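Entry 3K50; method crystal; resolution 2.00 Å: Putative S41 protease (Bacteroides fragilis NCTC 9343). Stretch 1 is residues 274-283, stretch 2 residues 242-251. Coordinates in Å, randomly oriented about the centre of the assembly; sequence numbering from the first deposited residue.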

# COMPACT_ATOMS: atom_id res chain seq x y z
N ASP A 274 -6.62 -5.43 -22.73
CA ASP A 274 -6.37 -6.82 -22.33
C ASP A 274 -4.90 -6.90 -21.97
O ASP A 274 -4.02 -6.86 -22.86
CB ASP A 274 -6.65 -7.83 -23.49
CG ASP A 274 -8.13 -7.99 -23.79
OD1 ASP A 274 -8.86 -7.62 -22.91
OD2 ASP A 274 -8.60 -8.56 -24.82
N LEU A 275 -4.60 -6.97 -20.69
CA LEU A 275 -3.21 -7.13 -20.24
C LEU A 275 -2.89 -8.61 -20.17
O LEU A 275 -3.67 -9.44 -19.67
CB LEU A 275 -3.01 -6.47 -18.89
CG LEU A 275 -3.39 -4.97 -18.79
CD1 LEU A 275 -3.13 -4.45 -17.45
CD2 LEU A 275 -2.65 -4.09 -19.87
N THR A 276 -1.71 -8.96 -20.67
CA THR A 276 -1.20 -10.30 -20.57
C THR A 276 0.02 -10.42 -19.66
O THR A 276 0.60 -9.41 -19.22
CB THR A 276 -0.73 -10.79 -21.96
OG1 THR A 276 0.44 -10.04 -22.37
CG2 THR A 276 -1.86 -10.68 -22.96
N PHE A 277 0.40 -11.67 -19.37
CA PHE A 277 1.68 -11.94 -18.78
C PHE A 277 2.60 -11.65 -19.97
O PHE A 277 2.66 -12.42 -20.92
CB PHE A 277 1.81 -13.39 -18.31
CG PHE A 277 0.96 -13.75 -17.10
CD1 PHE A 277 1.36 -13.44 -15.82
CD2 PHE A 277 -0.17 -14.51 -17.25
CE1 PHE A 277 0.60 -13.81 -14.72
CE2 PHE A 277 -0.90 -14.89 -16.18
CZ PHE A 277 -0.54 -14.54 -14.91
N ASN A 278 3.30 -10.51 -19.95
CA ASN A 278 4.04 -10.04 -21.14
C ASN A 278 5.55 -10.09 -20.96
O ASN A 278 6.13 -9.20 -20.34
CB ASN A 278 3.57 -8.63 -21.48
CG ASN A 278 4.14 -8.08 -22.76
OD1 ASN A 278 5.02 -8.67 -23.43
ND2 ASN A 278 3.62 -6.92 -23.12
N PRO A 279 6.19 -11.10 -21.56
CA PRO A 279 7.61 -11.28 -21.33
C PRO A 279 8.51 -10.17 -21.86
O PRO A 279 9.64 -10.00 -21.38
CB PRO A 279 7.92 -12.64 -21.97
CG PRO A 279 6.90 -12.77 -23.07
CD PRO A 279 5.65 -12.11 -22.50
N GLU A 280 8.01 -9.36 -22.80
CA GLU A 280 8.81 -8.22 -23.28
C GLU A 280 8.94 -7.12 -22.19
O GLU A 280 9.76 -6.23 -22.32
CB GLU A 280 8.19 -7.62 -24.53
CG GLU A 280 8.49 -8.35 -25.83
CD GLU A 280 7.73 -9.63 -26.01
OE1 GLU A 280 6.52 -9.66 -25.68
OE2 GLU A 280 8.34 -10.61 -26.52
N LEU A 281 8.09 -7.17 -21.18
CA LEU A 281 8.20 -6.27 -20.04
C LEU A 281 9.31 -6.62 -19.08
O LEU A 281 9.73 -5.75 -18.33
CB LEU A 281 6.91 -6.24 -19.20
CG LEU A 281 5.63 -5.56 -19.72
CD1 LEU A 281 4.57 -5.81 -18.69
CD2 LEU A 281 5.78 -4.02 -19.95
N ILE A 282 9.85 -7.84 -19.14
CA ILE A 282 10.84 -8.26 -18.13
C ILE A 282 12.12 -7.43 -18.24
O ILE A 282 12.67 -6.97 -17.21
CB ILE A 282 11.11 -9.77 -18.23
CG1 ILE A 282 9.80 -10.57 -17.90
CG2 ILE A 282 12.30 -10.23 -17.37
CD1 ILE A 282 9.87 -12.04 -18.18
N GLN A 283 12.60 -7.26 -19.47
CA GLN A 283 13.81 -6.49 -19.72
C GLN A 283 14.93 -6.94 -18.77
O GLN A 283 15.24 -8.13 -18.76
CB GLN A 283 13.49 -4.99 -19.67
CG GLN A 283 12.54 -4.58 -20.78
CD GLN A 283 13.12 -4.80 -22.16
OE1 GLN A 283 14.26 -4.36 -22.46
NE2 GLN A 283 12.34 -5.44 -23.02
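Stretch 2 242-251: AQLLCTMLAP

Stretch 2 holds the C-terminal part of a helix, residues 242-249, followed by Ala 250, the first residue to leave helical phi/psi, and Pro 251. It lies alongside stretch 1, whose strand 274-276 gives way at Phe 277 to a loop and then to residues 279-282 with helical phi/psi. Strand and helix run in broadly the same direction, their axes 36° apart and 9.4 Å at closest approach, and the backbones come much nearer just beyond the strand, where the CA atoms of Phe 277 and Thr 247 are 4.7 Å apart. Together the two stretches bury 567 Å².

Gln 243 and Thr 247, one helical turn apart and both with CA-to-CB directed toward stretch 1, make the polar contacts. Gln 243 is extended, chi1 and chi2 both t, and this reach brings its NE2 to 2.8 Å from Thr 276 O in a nearly linear hydrogen bond (174°). The same NE2 of Gln 243 donates to water 1, 3.0 Å away, which also accepts from Thr 276 N at 3.1 Å, so the amide serves the carbonyl directly and the backbone N through water. The aliphatic part of stretch 1 packs around this amide: Leu 281 CD1 is 3.6 Å from Gln 243 CD, and Leu 275 CB lies 3.8 Å from Gln 243 NE2.

Thr 247 adopts chi1 m, which turns OG1 back along its own helix to donate to Gln 243 O at 2.9 Å. With its proton so committed, Thr 247 OG1 accepts from Asn 278 N at 3.0 Å (148°), tying the loop to the helix. Thr 247 CG2 is left for apolar contact, 3.8 Å from Ile 282 CG1.

Asn 278, chi1 t, uses OD1 to accept from Glu 280 N at 3.1 Å, bracing the turn that follows, while its ND2 donates to water 2 at 3.0 Å. Phe 277 has a CA-to-CB bond directed sideways, but chi1 m and chi2 -81° carry the ring nearer the end of the helix. There Phe 277 CE1 lies 3.5 Å from Ala 250 CB and 4.2 Å from Cys 246 CB; Cys 246 O sits near the ring plane, at its edge, 3.8 Å from Phe 277 CE1.

Leu 281 (m, t) has its CA-to-CB bond directed toward the helix. Leu 244, whose CA-to-CB bond is sideways, bends at chi2 p, and its CD1 reaches 3.4 Å from Leu 281 O and 4.2 Å from Leu 281 CB. Ile 282 (m, t) also meets selenomethionine Met 248, with Ile 282 CG1 4.2 Å from Met 248 CG.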

# COMPACT_ATOMS: atom_id res chain seq x y z
N ALA A 242 1.63 -3.35 -11.77
CA ALA A 242 1.07 -4.63 -11.37
C ALA A 242 1.29 -5.73 -12.43
O ALA A 242 1.60 -6.84 -12.10
CB ALA A 242 -0.43 -4.49 -11.03
N GLN A 243 1.14 -5.39 -13.71
CA GLN A 243 1.38 -6.30 -14.80
C GLN A 243 2.82 -6.72 -14.79
O GLN A 243 3.09 -7.87 -15.01
CB GLN A 243 1.02 -5.63 -16.14
CG GLN A 243 1.17 -6.58 -17.34
CD GLN A 243 0.97 -5.89 -18.67
OE1 GLN A 243 1.06 -4.67 -18.75
NE2 GLN A 243 0.74 -6.68 -19.72
N LEU A 244 3.73 -5.78 -14.61
CA LEU A 244 5.17 -6.12 -14.56
C LEU A 244 5.48 -7.15 -13.44
O LEU A 244 6.06 -8.22 -13.70
CB LEU A 244 6.02 -4.85 -14.35
CG LEU A 244 7.54 -5.04 -14.12
CD1 LEU A 244 8.21 -5.78 -15.27
CD2 LEU A 244 8.28 -3.76 -13.83
N LEU A 245 5.02 -6.85 -12.23
CA LEU A 245 5.18 -7.70 -11.05
C LEU A 245 4.62 -9.13 -11.30
O LEU A 245 5.27 -10.16 -11.07
CB LEU A 245 4.49 -7.04 -9.85
CG LEU A 245 4.61 -7.76 -8.51
CD1 LEU A 245 6.14 -8.02 -8.10
CD2 LEU A 245 3.82 -7.04 -7.40
N CYS A 246 3.39 -9.20 -11.78
CA CYS A 246 2.81 -10.49 -12.08
C CYS A 246 3.56 -11.28 -13.09
O CYS A 246 3.70 -12.49 -12.95
CB CYS A 246 1.40 -10.31 -12.62
SG CYS A 246 0.21 -9.74 -11.35
N THR A 247 4.03 -10.59 -14.14
CA THR A 247 4.72 -11.24 -15.23
C THR A 247 5.98 -11.92 -14.67
O THR A 247 6.35 -13.01 -15.08
CB THR A 247 4.97 -10.21 -16.39
OG1 THR A 247 3.71 -9.88 -17.03
CG2 THR A 247 6.00 -10.73 -17.45
N MSE A 248 6.62 -11.28 -13.70
CA MSE A 248 7.87 -11.78 -13.18
C MSE A 248 7.71 -12.87 -12.09
O MSE A 248 8.65 -13.65 -11.86
CB MSE A 248 8.76 -10.62 -12.72
CG MSE A 248 9.31 -9.74 -13.85
SE MSE A 248 10.73 -8.50 -13.47
CE MSE A 248 9.83 -7.49 -12.18
N LEU A 249 6.54 -12.98 -11.47
CA LEU A 249 6.30 -14.02 -10.45
C LEU A 249 5.76 -15.30 -11.05
O LEU A 249 6.04 -16.37 -10.56
CB LEU A 249 5.29 -13.54 -9.40
CG LEU A 249 5.67 -12.40 -8.47
CD1 LEU A 249 4.49 -11.71 -7.76
CD2 LEU A 249 6.67 -13.03 -7.40
N ALA A 250 5.07 -15.19 -12.18
CA ALA A 250 4.27 -16.27 -12.69
C ALA A 250 5.03 -17.50 -13.16
O ALA A 250 6.23 -17.42 -13.50
CB ALA A 250 3.42 -15.77 -13.83
N PRO A 251 4.33 -18.64 -13.24
CA PRO A 251 4.99 -19.78 -13.88
C PRO A 251 5.32 -19.40 -15.31
O PRO A 251 4.50 -18.78 -16.03
CB PRO A 251 3.90 -20.86 -13.89
CG PRO A 251 2.92 -20.46 -12.83
CD PRO A 251 2.97 -18.97 -12.76
O HOH W 1 -0.14 -7.04 -22.56
O HOH W 2 2.01 -4.57 -22.19